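PDB 4U60: structural protein VP1, which forms the pentameric building block of the polyomavirus coat and binds sialylated glycans, here the GM1 oligosaccharide. Local coordinates for residues C[24-29]-C[266-271]; C[93-98]-C[225-230]; C[139-144]-C[197-202]; C[231-236]-C[274-279]. All coordinates share one frame; numbering follows the deposited sequence. Where two conformers were deposited one is given.

Contact 1. Residues C[24-29]-C[266-271]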
# COMPACT_ATOMS: atom_id res chain seq x y z
N THR C 24 3.66 -20.06 -29.41
CA THR C 24 3.51 -18.81 -28.71
C THR C 24 2.90 -17.80 -29.65
O THR C 24 3.14 -17.83 -30.87
CB THR C 24 4.85 -18.28 -28.18
OG1 THR C 24 5.70 -18.00 -29.29
CG2 THR C 24 5.52 -19.30 -27.28
N ILE C 25 2.11 -16.90 -29.08
CA ILE C 25 1.50 -15.82 -29.82
C ILE C 25 1.94 -14.53 -29.14
O ILE C 25 1.80 -14.38 -27.93
CB ILE C 25 -0.04 -15.92 -29.77
CG1 ILE C 25 -0.52 -17.14 -30.57
CG2 ILE C 25 -0.71 -14.63 -30.25
CD1 ILE C 25 -0.25 -17.07 -32.05
N GLU C 26 2.44 -13.61 -29.94
CA GLU C 26 2.84 -12.32 -29.45
C GLU C 26 2.04 -11.26 -30.19
O GLU C 26 1.87 -11.33 -31.41
CB GLU C 26 4.34 -12.17 -29.70
CG GLU C 26 4.96 -10.92 -29.18
CD GLU C 26 6.45 -10.89 -29.46
OE1 GLU C 26 7.23 -10.76 -28.51
OE2 GLU C 26 6.86 -11.01 -30.64
N LEU C 27 1.51 -10.30 -29.46
CA LEU C 27 0.77 -9.20 -30.08
C LEU C 27 0.75 -8.01 -29.16
O LEU C 27 1.10 -8.11 -27.99
CB LEU C 27 -0.66 -9.61 -30.39
CG LEU C 27 -1.58 -9.74 -29.17
CD1 LEU C 27 -3.03 -9.37 -29.49
CD2 LEU C 27 -1.52 -11.16 -28.64
N TYR C 28 0.35 -6.88 -29.71
CA TYR C 28 0.02 -5.71 -28.90
C TYR C 28 -1.34 -5.19 -29.34
O TYR C 28 -1.78 -5.45 -30.48
CB TYR C 28 1.11 -4.61 -29.00
CG TYR C 28 1.25 -4.05 -30.40
CD1 TYR C 28 0.46 -2.98 -30.84
CD2 TYR C 28 2.12 -4.62 -31.31
CE1 TYR C 28 0.56 -2.50 -32.14
CE2 TYR C 28 2.23 -4.15 -32.62
CZ TYR C 28 1.43 -3.09 -33.03
OH TYR C 28 1.55 -2.63 -34.33
N LEU C 29 -2.00 -4.49 -28.43
CA LEU C 29 -3.22 -3.78 -28.74
C LEU C 29 -3.06 -2.31 -28.40
O LEU C 29 -2.71 -1.96 -27.27
CB LEU C 29 -4.41 -4.36 -27.96
CG LEU C 29 -4.80 -5.79 -28.36
CD1 LEU C 29 -5.84 -6.32 -27.38
CD2 LEU C 29 -5.30 -5.87 -29.79
N PRO C 266 -0.86 1.42 -24.80
CA PRO C 266 -0.98 0.10 -25.39
C PRO C 266 -0.56 -1.00 -24.41
O PRO C 266 0.11 -0.73 -23.42
CB PRO C 266 -0.01 0.14 -26.58
CG PRO C 266 0.82 1.38 -26.43
CD PRO C 266 0.38 2.10 -25.19
N ARG C 267 -0.99 -2.22 -24.70
CA ARG C 267 -0.60 -3.37 -23.91
C ARG C 267 -0.04 -4.44 -24.84
O ARG C 267 -0.57 -4.70 -25.93
CB ARG C 267 -1.81 -3.92 -23.16
CG ARG C 267 -1.51 -5.13 -22.29
CD ARG C 267 -2.72 -5.49 -21.45
NE ARG C 267 -2.91 -4.62 -20.28
CZ ARG C 267 -2.41 -4.85 -19.07
NH1 ARG C 267 -1.63 -5.90 -18.83
NH2 ARG C 267 -2.67 -4.01 -18.07
N TYR C 268 1.03 -5.06 -24.36
CA TYR C 268 1.71 -6.16 -25.03
C TYR C 268 1.35 -7.48 -24.38
O TYR C 268 1.14 -7.54 -23.17
CB TYR C 268 3.21 -5.92 -24.91
CG TYR C 268 4.05 -7.12 -25.27
CD1 TYR C 268 4.42 -7.36 -26.59
CD2 TYR C 268 4.47 -8.01 -24.30
CE1 TYR C 268 5.20 -8.47 -26.95
CE2 TYR C 268 5.25 -9.11 -24.63
CZ TYR C 268 5.62 -9.33 -25.95
OH TYR C 268 6.40 -10.41 -26.29
N PHE C 269 1.31 -8.54 -25.18
CA PHE C 269 1.02 -9.89 -24.71
C PHE C 269 1.94 -10.91 -25.36
O PHE C 269 2.17 -10.85 -26.56
CB PHE C 269 -0.41 -10.32 -25.07
CG PHE C 269 -1.50 -9.40 -24.60
CD1 PHE C 269 -1.85 -8.29 -25.36
CD2 PHE C 269 -2.23 -9.68 -23.44
CE1 PHE C 269 -2.90 -7.47 -24.99
CE2 PHE C 269 -3.26 -8.82 -23.06
CZ PHE C 269 -3.57 -7.73 -23.84
N ASN C 270 2.41 -11.85 -24.55
CA ASN C 270 3.10 -13.03 -25.05
C ASN C 270 2.45 -14.23 -24.38
O ASN C 270 2.58 -14.43 -23.18
CB ASN C 270 4.61 -12.98 -24.74
CG ASN C 270 5.38 -14.13 -25.37
OD1 ASN C 270 6.09 -13.96 -26.36
ND2 ASN C 270 5.23 -15.32 -24.81
N ILE C 271 1.73 -15.01 -25.17
CA ILE C 271 0.91 -16.09 -24.67
C ILE C 271 1.47 -17.44 -25.11
O ILE C 271 1.75 -17.65 -26.30
CB ILE C 271 -0.55 -15.93 -25.16
CG1 ILE C 271 -1.12 -14.60 -24.65
CG2 ILE C 271 -1.39 -17.11 -24.72
CD1 ILE C 271 -2.31 -14.09 -25.42
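Phe269, Ile271 and Leu29 lose the most surface to the opposing strand, and all three stand on one face of an antiparallel strand pair together with Leu27. Phe269 CB meets Leu27 CD2 at 3.8 Å, while further out, on the ring, Phe269 CE1 lies 4.0 Å from Leu29 CD1. The carbonyl oxygen of Leu27 comes to the ring edge, close to its plane. Ile271 is reached more loosely, its CD1 lying 4.4 Å from Leu27 CD2. Val244 and Ile73, on strands 241-254 and 69-74, also pack against this largely apolar face, as expected for an interior layer of the viral jelly-roll fold; Arg267 shares the face and forms a salt bridge with Asp248.

The backbones run 176° apart with axes 4.7 Å from each other, and three hydrogen-bonded pairs, Ile25-Ile271, Leu27-Phe269 and Leu29-Arg267, each exchange two bonds. The straightest runs from Ile271 N to Ile25 O, 2.8 Å with 175° at the hydrogen.

Glu26 and Tyr268 share the other face. The extended glutamate brings its CD to the ring edge in plane, and Tyr268 OH donates to Glu26 OE1, although the modelled 2.4 Å is short enough to be doubtful in detail. Ser196 and Pro195 of a neighbouring subunit pack on Glu26 and Tyr268, respectively.

Contact 2. Residues C[93-98]-C[225-230]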
# COMPACT_ATOMS: atom_id res chain seq x y z
N VAL C 93 -1.81 -21.48 -21.69
CA VAL C 93 -1.19 -21.91 -20.44
C VAL C 93 -0.81 -20.72 -19.55
O VAL C 93 -0.99 -20.75 -18.35
CB VAL C 93 0.09 -22.71 -20.72
CG1 VAL C 93 0.79 -23.11 -19.43
CG2 VAL C 93 -0.20 -23.94 -21.58
N SER C 94 -0.28 -19.68 -20.18
CA SER C 94 0.24 -18.52 -19.45
C SER C 94 0.36 -17.33 -20.37
O SER C 94 0.42 -17.48 -21.59
CB SER C 94 1.62 -18.86 -18.85
OG SER C 94 2.57 -19.18 -19.85
N VAL C 95 0.45 -16.15 -19.75
CA VAL C 95 0.65 -14.91 -20.50
C VAL C 95 1.63 -14.02 -19.75
O VAL C 95 1.57 -13.93 -18.52
CB VAL C 95 -0.67 -14.16 -20.75
CG1 VAL C 95 -1.41 -13.84 -19.45
CG2 VAL C 95 -0.42 -12.90 -21.58
N LYS C 96 2.53 -13.40 -20.50
CA LYS C 96 3.34 -12.28 -20.00
C LYS C 96 2.74 -11.05 -20.66
O LYS C 96 2.68 -10.95 -21.87
CB LYS C 96 4.81 -12.45 -20.38
CG LYS C 96 5.42 -13.75 -19.88
CD LYS C 96 6.90 -13.88 -20.22
CE LYS C 96 7.79 -13.02 -19.34
NZ LYS C 96 9.20 -13.01 -19.80
N THR C 97 2.28 -10.11 -19.86
CA THR C 97 1.66 -8.90 -20.42
C THR C 97 2.20 -7.67 -19.71
O THR C 97 2.47 -7.72 -18.50
CB THR C 97 0.11 -8.99 -20.34
OG1 THR C 97 -0.50 -7.83 -20.88
CG2 THR C 97 -0.38 -9.21 -18.91
N GLU C 98 2.30 -6.57 -20.45
CA GLU C 98 2.86 -5.31 -19.96
C GLU C 98 2.18 -4.16 -20.60
O GLU C 98 1.81 -4.21 -21.78
CB GLU C 98 4.33 -5.14 -20.36
CG GLU C 98 5.28 -6.22 -19.95
CD GLU C 98 6.66 -6.03 -20.56
OE1 GLU C 98 7.21 -7.06 -20.96
OE2 GLU C 98 7.20 -4.89 -20.58
N THR C 225 1.87 -14.72 -15.89
CA THR C 225 0.55 -14.94 -15.29
C THR C 225 0.05 -16.32 -15.76
O THR C 225 -0.09 -16.54 -16.95
CB THR C 225 -0.44 -13.87 -15.74
OG1 THR C 225 0.07 -12.57 -15.39
CG2 THR C 225 -1.79 -14.11 -15.10
N VAL C 226 -0.16 -17.24 -14.84
CA VAL C 226 -0.65 -18.57 -15.15
C VAL C 226 -2.14 -18.49 -15.45
O VAL C 226 -2.91 -17.93 -14.68
CB VAL C 226 -0.37 -19.54 -13.97
CG1 VAL C 226 -0.99 -20.90 -14.22
CG2 VAL C 226 1.13 -19.67 -13.73
N LEU C 227 -2.54 -19.05 -16.60
CA LEU C 227 -3.93 -19.05 -17.05
C LEU C 227 -4.67 -20.36 -16.75
O LEU C 227 -5.88 -20.48 -16.99
CB LEU C 227 -4.00 -18.73 -18.56
CG LEU C 227 -3.47 -17.35 -18.97
CD1 LEU C 227 -3.34 -17.30 -20.48
CD2 LEU C 227 -4.40 -16.25 -18.49
N LEU C 228 -3.95 -21.35 -16.24
CA LEU C 228 -4.57 -22.61 -15.83
C LEU C 228 -5.54 -22.38 -14.67
O LEU C 228 -5.28 -21.60 -13.76
CB LEU C 228 -3.49 -23.60 -15.40
CG LEU C 228 -2.44 -23.94 -16.47
CD1 LEU C 228 -1.53 -25.05 -15.95
CD2 LEU C 228 -3.06 -24.34 -17.79
N ASP C 229 -6.67 -23.07 -14.69
CA ASP C 229 -7.61 -22.98 -13.57
C ASP C 229 -7.22 -23.93 -12.45
O ASP C 229 -6.14 -24.54 -12.49
CB ASP C 229 -9.04 -23.19 -14.06
CG ASP C 229 -9.34 -24.61 -14.53
OD1 ASP C 229 -8.57 -25.56 -14.27
OD2 ASP C 229 -10.38 -24.76 -15.21
N GLU C 230 -8.09 -24.06 -11.45
CA GLU C 230 -7.84 -24.93 -10.29
C GLU C 230 -7.71 -26.41 -10.64
O GLU C 230 -7.12 -27.18 -9.87
CB GLU C 230 -8.91 -24.72 -9.19
CG GLU C 230 -10.36 -24.92 -9.63
CD GLU C 230 -11.05 -23.62 -10.00
OE1 GLU C 230 -10.53 -22.90 -10.88
OE2 GLU C 230 -12.12 -23.30 -9.41
O HOH W 1 2.17 -10.96 -16.85
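Leu227 turns its side chain onto Val93, Ser94 and Val95, and its atoms climb that strand in order. CB lies 3.6 Å from Val93 O. CG, placed anti to the leucine's own carbonyl carbon (chi1 -62°), sits 3.9 Å from Ser94 CA. At the tip the branches part: CD1 rests against the peptide carbon Ser94 C at 3.7 Å, whereas CD2 reaches the side chain of Val95, 4.0 Å from its CG1. Tyr204 and Val135 also pack on this buried leucine.

The backbone holds the leucine here. Leu227 N donates to Val93 O at 2.9 Å, with the donor 40° above the carbonyl plane, consistent with the chain leaving the strand at Leu227. Next come Ser94 and Val226, a non-hydrogen-bonded pair with CA atoms 4.4 Å apart, and then the hydrogen-bonded pair Val95-Thr225, which exchanges two bonds; its side chains lie side by side, with Val95 CG1 3.8 Å from Thr225 CB. A water bridges Thr97 N and Thr225 OG1, with a weak bond to Val95 O.

On its other side strand 86-99 pairs with strand 260-279, where Val93 and Ser94 both face Leu272: a classic beta bulge within a jelly-roll sheet.

Contact 3. Residues C[139-144]-C[197-202]. With EDO (1,2-ethanediol), chain S.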
# COMPACT_ATOMS: atom_id res chain seq x y z
N PRO C 139 -14.97 -15.20 -27.34
CA PRO C 139 -15.11 -13.79 -26.96
C PRO C 139 -15.44 -13.58 -25.49
O PRO C 139 -16.13 -14.40 -24.87
CB PRO C 139 -16.27 -13.31 -27.82
CG PRO C 139 -16.16 -14.15 -29.06
CD PRO C 139 -15.78 -15.53 -28.54
N LEU C 140 -14.89 -12.50 -24.94
CA LEU C 140 -15.20 -12.12 -23.57
C LEU C 140 -16.70 -11.87 -23.49
O LEU C 140 -17.25 -11.15 -24.31
CB LEU C 140 -14.42 -10.87 -23.18
CG LEU C 140 -14.70 -10.31 -21.79
CD1 LEU C 140 -14.24 -11.23 -20.66
CD2 LEU C 140 -14.07 -8.93 -21.63
N GLU C 141 -17.35 -12.48 -22.50
CA GLU C 141 -18.78 -12.35 -22.31
C GLU C 141 -19.02 -11.16 -21.38
O GLU C 141 -18.36 -11.02 -20.36
CB GLU C 141 -19.36 -13.66 -21.78
CG GLU C 141 -19.38 -14.71 -22.88
CD GLU C 141 -19.46 -16.14 -22.39
OE1 GLU C 141 -18.64 -16.54 -21.53
OE2 GLU C 141 -20.33 -16.90 -22.93
N LEU C 142 -19.94 -10.30 -21.79
CA LEU C 142 -20.16 -9.00 -21.15
C LEU C 142 -21.53 -8.92 -20.48
O LEU C 142 -22.52 -9.51 -20.96
CB LEU C 142 -20.08 -7.88 -22.18
CG LEU C 142 -18.75 -7.72 -22.93
CD1 LEU C 142 -18.90 -6.69 -24.04
CD2 LEU C 142 -17.62 -7.35 -21.99
N GLN C 143 -21.56 -8.12 -19.42
CA GLN C 143 -22.78 -7.73 -18.69
C GLN C 143 -22.91 -6.23 -18.81
O GLN C 143 -21.94 -5.49 -18.64
CB GLN C 143 -22.67 -8.13 -17.22
CG GLN C 143 -23.76 -7.57 -16.30
CD GLN C 143 -25.13 -8.11 -16.62
OE1 GLN C 143 -25.32 -9.33 -16.74
NE2 GLN C 143 -26.09 -7.22 -16.80
N PHE C 144 -24.09 -5.75 -19.15
CA PHE C 144 -24.36 -4.31 -19.16
C PHE C 144 -24.59 -3.84 -17.72
O PHE C 144 -25.37 -4.43 -16.97
CB PHE C 144 -25.60 -4.03 -20.00
CG PHE C 144 -25.86 -2.57 -20.27
CD1 PHE C 144 -25.17 -1.91 -21.26
CD2 PHE C 144 -26.80 -1.87 -19.53
CE1 PHE C 144 -25.41 -0.57 -21.53
CE2 PHE C 144 -27.05 -0.54 -19.80
CZ PHE C 144 -26.33 0.12 -20.76
N LYS C 197 -20.64 -16.10 -16.53
CA LYS C 197 -20.16 -16.88 -17.67
C LYS C 197 -18.64 -16.84 -17.65
O LYS C 197 -18.06 -16.95 -16.58
CB LYS C 197 -20.78 -16.34 -18.97
CG LYS C 197 -22.31 -16.43 -18.99
CD LYS C 197 -22.84 -15.98 -20.34
CE LYS C 197 -24.34 -15.85 -20.36
NZ LYS C 197 -25.01 -17.15 -20.20
N ASN C 198 -18.01 -16.70 -18.81
CA ASN C 198 -16.55 -16.60 -18.92
C ASN C 198 -15.79 -17.77 -18.29
O ASN C 198 -14.69 -17.61 -17.77
CB ASN C 198 -16.07 -15.24 -18.37
CG ASN C 198 -16.40 -14.11 -19.30
OD1 ASN C 198 -16.04 -14.15 -20.48
ND2 ASN C 198 -17.14 -13.13 -18.83
N GLU C 199 -16.35 -18.95 -18.43
CA GLU C 199 -15.73 -20.16 -17.94
C GLU C 199 -14.43 -20.48 -18.72
O GLU C 199 -13.55 -21.15 -18.21
CB GLU C 199 -16.71 -21.33 -18.04
CG GLU C 199 -17.98 -21.12 -17.19
CD GLU C 199 -19.16 -20.40 -17.88
OE1 GLU C 199 -19.02 -19.79 -18.98
OE2 GLU C 199 -20.28 -20.46 -17.27
N ASN C 200 -14.34 -19.97 -19.94
CA ASN C 200 -13.25 -20.24 -20.84
C ASN C 200 -12.40 -18.99 -21.14
O ASN C 200 -11.70 -18.95 -22.14
CB ASN C 200 -13.86 -20.81 -22.13
CG ASN C 200 -12.84 -21.53 -22.99
OD1 ASN C 200 -11.92 -22.18 -22.49
ND2 ASN C 200 -13.03 -21.45 -24.32
N THR C 201 -12.44 -18.01 -20.23
CA THR C 201 -11.61 -16.79 -20.29
C THR C 201 -11.11 -16.49 -18.89
O THR C 201 -11.79 -16.74 -17.91
CB THR C 201 -12.43 -15.60 -20.83
OG1 THR C 201 -12.74 -15.86 -22.22
CG2 THR C 201 -11.72 -14.25 -20.66
N ARG C 202 -9.91 -15.95 -18.79
CA ARG C 202 -9.44 -15.40 -17.52
C ARG C 202 -9.38 -13.90 -17.68
O ARG C 202 -8.84 -13.41 -18.67
CB ARG C 202 -8.06 -15.93 -17.18
CG ARG C 202 -7.91 -17.43 -17.30
CD ARG C 202 -8.87 -18.20 -16.39
NE ARG C 202 -8.60 -19.61 -16.55
CZ ARG C 202 -9.38 -20.50 -17.15
NH1 ARG C 202 -10.62 -20.20 -17.57
NH2 ARG C 202 -8.92 -21.71 -17.30
C1 EDO S . -11.13 -23.38 -19.38
O1 EDO S . -10.98 -23.49 -17.96
C2 EDO S . -11.52 -24.72 -20.00
O2 EDO S . -12.56 -24.55 -20.99
O HOH W 2 -15.40 -15.83 -22.58
O HOH W 3 -16.14 -18.42 -21.73
O HOH W 4 -20.76 -19.13 -21.53
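Glu141 and Asn198 mark the closest backbone approach, 5.9 Å between their CA atoms, and no beta bridge joins the two segments. Segment 197-202 doubles back through a type I turn from Asn198 to Thr201, closed by a weak bond from Thr201 N to Asn198 O. Asn198 has positive phi (56°), a left-handed conformation.

In place of a ladder, the Asn198 side chain bonds to the backbone of Glu141 through both ends of its amide. Glu141 N donates to Asn198 OD1 at 2.9 Å, nearly straight at 172°, and Asn198 ND2 donates to Glu141 O at 2.9 Å. The exchange is reciprocal: Asn198 N donates a hydrogen bond to Glu141 OE1 at 2.8 Å, on the anti side of the carboxylate and 33° out of its plane. Each side chain thus binds the other residue's backbone, and the two slide past each other in opposite directions.

Lys197 crosses Glu141 at about a right angle, its CB 3.3 Å from Glu141 OE1. Leu140 CD1 lies 3.9 Å from Thr201 CG2. One water joins Glu141 OE1 to Asn200 N; another donates to both Glu141 OE2 and Glu199 OE1, which probably eases the proximity of the two acids. A 1,2-ethanediol, probably from the crystallisation liquor, accepts at O1 from Arg202 NH2 (2.8 Å) and donates from O2 to Asn200 OD1.

Asn221 of a neighbouring subunit packs on Asn198. The contact joins the turn ahead of strand 201-208, which pairs with strand 129-136 in the larger sheet, to the segment holding strand 141-144, the middle strand of a separate three-stranded sheet.

Contact 4. Residues C[231-236]-C[274-279]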
# COMPACT_ATOMS: atom_id res chain seq x y z
N ASN C 231 -8.25 -26.82 -11.79
CA ASN C 231 -8.11 -28.19 -12.26
C ASN C 231 -6.95 -28.36 -13.25
O ASN C 231 -6.82 -29.39 -13.86
CB ASN C 231 -9.41 -28.65 -12.93
CG ASN C 231 -10.61 -28.54 -12.00
OD1 ASN C 231 -10.57 -29.04 -10.88
ND2 ASN C 231 -11.66 -27.88 -12.46
N GLY C 232 -6.12 -27.33 -13.42
CA GLY C 232 -4.98 -27.41 -14.31
C GLY C 232 -5.29 -27.23 -15.79
O GLY C 232 -4.49 -27.62 -16.65
N VAL C 233 -6.44 -26.62 -16.09
CA VAL C 233 -6.86 -26.44 -17.48
C VAL C 233 -6.92 -24.96 -17.83
O VAL C 233 -7.56 -24.20 -17.13
CB VAL C 233 -8.26 -27.07 -17.73
CG1 VAL C 233 -8.61 -27.00 -19.20
CG2 VAL C 233 -8.28 -28.52 -17.25
N GLY C 234 -6.28 -24.59 -18.94
CA GLY C 234 -6.29 -23.22 -19.44
C GLY C 234 -7.46 -23.01 -20.39
O GLY C 234 -8.14 -23.98 -20.77
N PRO C 235 -7.68 -21.76 -20.83
CA PRO C 235 -8.68 -21.51 -21.87
C PRO C 235 -8.43 -22.39 -23.11
O PRO C 235 -7.28 -22.54 -23.54
CB PRO C 235 -8.49 -20.04 -22.19
CG PRO C 235 -7.94 -19.44 -20.93
CD PRO C 235 -7.02 -20.51 -20.40
N LEU C 236 -9.49 -22.98 -23.65
CA LEU C 236 -9.42 -23.86 -24.83
C LEU C 236 -9.96 -23.10 -26.03
O LEU C 236 -11.05 -22.55 -25.99
CB LEU C 236 -10.18 -25.15 -24.57
CG LEU C 236 -9.66 -25.98 -23.39
CD1 LEU C 236 -10.62 -27.12 -23.08
CD2 LEU C 236 -8.27 -26.53 -23.65
N ARG C 274 -0.47 -24.76 -25.64
CA ARG C 274 -0.09 -26.14 -25.78
C ARG C 274 -1.25 -26.93 -26.36
O ARG C 274 -2.40 -26.53 -26.24
CB ARG C 274 0.34 -26.74 -24.43
CG ARG C 274 -0.79 -26.90 -23.42
CD ARG C 274 -0.28 -27.43 -22.10
NE ARG C 274 -1.32 -27.44 -21.07
CZ ARG C 274 -1.10 -27.58 -19.76
NH1 ARG C 274 0.12 -27.72 -19.28
NH2 ARG C 274 -2.11 -27.59 -18.91
N LYS C 275 -0.93 -28.05 -26.99
CA LYS C 275 -1.95 -28.89 -27.58
C LYS C 275 -2.61 -29.76 -26.53
O LYS C 275 -1.93 -30.46 -25.78
CB LYS C 275 -1.37 -29.77 -28.68
CG LYS C 275 -1.03 -29.04 -29.96
CD LYS C 275 -0.48 -29.99 -31.01
CE LYS C 275 0.07 -29.22 -32.20
NZ LYS C 275 0.73 -30.13 -33.18
N ARG C 276 -3.94 -29.73 -26.53
CA ARG C 276 -4.76 -30.52 -25.62
C ARG C 276 -5.77 -31.38 -26.40
O ARG C 276 -6.51 -30.87 -27.24
CB ARG C 276 -5.52 -29.59 -24.67
CG ARG C 276 -6.56 -30.28 -23.79
CD ARG C 276 -5.93 -31.04 -22.64
NE ARG C 276 -5.53 -30.13 -21.57
CZ ARG C 276 -5.41 -30.45 -20.28
NH1 ARG C 276 -5.64 -31.68 -19.85
NH2 ARG C 276 -5.06 -29.50 -19.40
N THR C 277 -5.80 -32.66 -26.09
CA THR C 277 -6.81 -33.55 -26.69
C THR C 277 -8.14 -33.40 -25.95
O THR C 277 -8.18 -33.27 -24.73
CB THR C 277 -6.33 -35.01 -26.67
OG1 THR C 277 -5.08 -35.10 -27.36
CG2 THR C 277 -7.36 -35.94 -27.38
N VAL C 278 -9.23 -33.40 -26.73
CA VAL C 278 -10.59 -33.29 -26.20
C VAL C 278 -11.49 -34.34 -26.87
O VAL C 278 -11.23 -34.80 -27.99
CB VAL C 278 -11.19 -31.88 -26.40
CG1 VAL C 278 -10.25 -30.83 -25.81
CG2 VAL C 278 -11.45 -31.56 -27.87
N ARG C 279 -12.56 -34.69 -26.18
CA ARG C 279 -13.56 -35.63 -26.70
C ARG C 279 -14.32 -35.05 -27.87
O ARG C 279 -14.59 -33.84 -27.93
CB ARG C 279 -14.55 -35.97 -25.61
CG ARG C 279 -13.96 -36.70 -24.43
CD ARG C 279 -15.05 -37.45 -23.66
NE ARG C 279 -14.47 -38.33 -22.65
CZ ARG C 279 -13.83 -39.47 -22.91
NH1 ARG C 279 -13.67 -39.91 -24.16
NH2 ARG C 279 -13.33 -40.18 -21.91
O HOH W 5 -2.13 -28.79 -16.37
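Gly232 and the arginines Arg274 and Arg276 make the polar side of this contact. The carbonyl oxygen of Gly232 lies at the edge of both guanidinium groups, in plane with each, 3.3 Å from Arg274 NH2 and 3.4 Å from Arg276 NH2. A water also bridges glycine and arginine: it donates to Gly232 O at 2.6 Å and accepts from Arg274 NH2 at 2.8 Å.

The charges of the two arginines are met chiefly by Glu91, whose OE1 forms salt bridges with the NE atoms of both and whose OE2 accepts from Gly234 N. One acid on strand 86-99 therefore connects the 231-236 loop with strand 260-279, its neighbour in the jelly-roll sheet. The two side chains differ in shape: Arg274 runs extended from CG to NE, whereas in Arg276 bends at chi2 (76°) and chi3 (78°) place CD and NE.

Apolar contact falls to Leu236, which crosses the aliphatic part of Arg276, its CD2 4.1 Å from Arg276 CG. Val233 meets the same side chain at about a right angle, in van der Waals packing against the guanidinium, with CG2 4.0 Å from Arg276 NH2. Leu15, on strand 12-29, packs on both arginines.

In the fold
Contacts 1, 2 and 4 each use strand 86-99 or strand 260-279, neighbours in the jelly-roll sheet. Strand 260-279 serves contact 1 with its middle and contact 4, which sets a loop against it, with its end, about 21 Å apart between centres; contact 2, on strand 86-99, lies about 13 Å from each. Contact 1 spans the chain widest, enclosing contacts 2 and 3 in sequence, while contacts 1 and 4 interleave. Contact 3, its centre about 16 Å from that of contact 2 and 18 Å from that of contact 4, joins them through probable hydrogen bonds, Arg202 NE to Leu227 O and Leu236 N to Asn200 OD1. Strands distant in sequence thus meet in the jelly roll, and contact 3 links the three-stranded sheet to it.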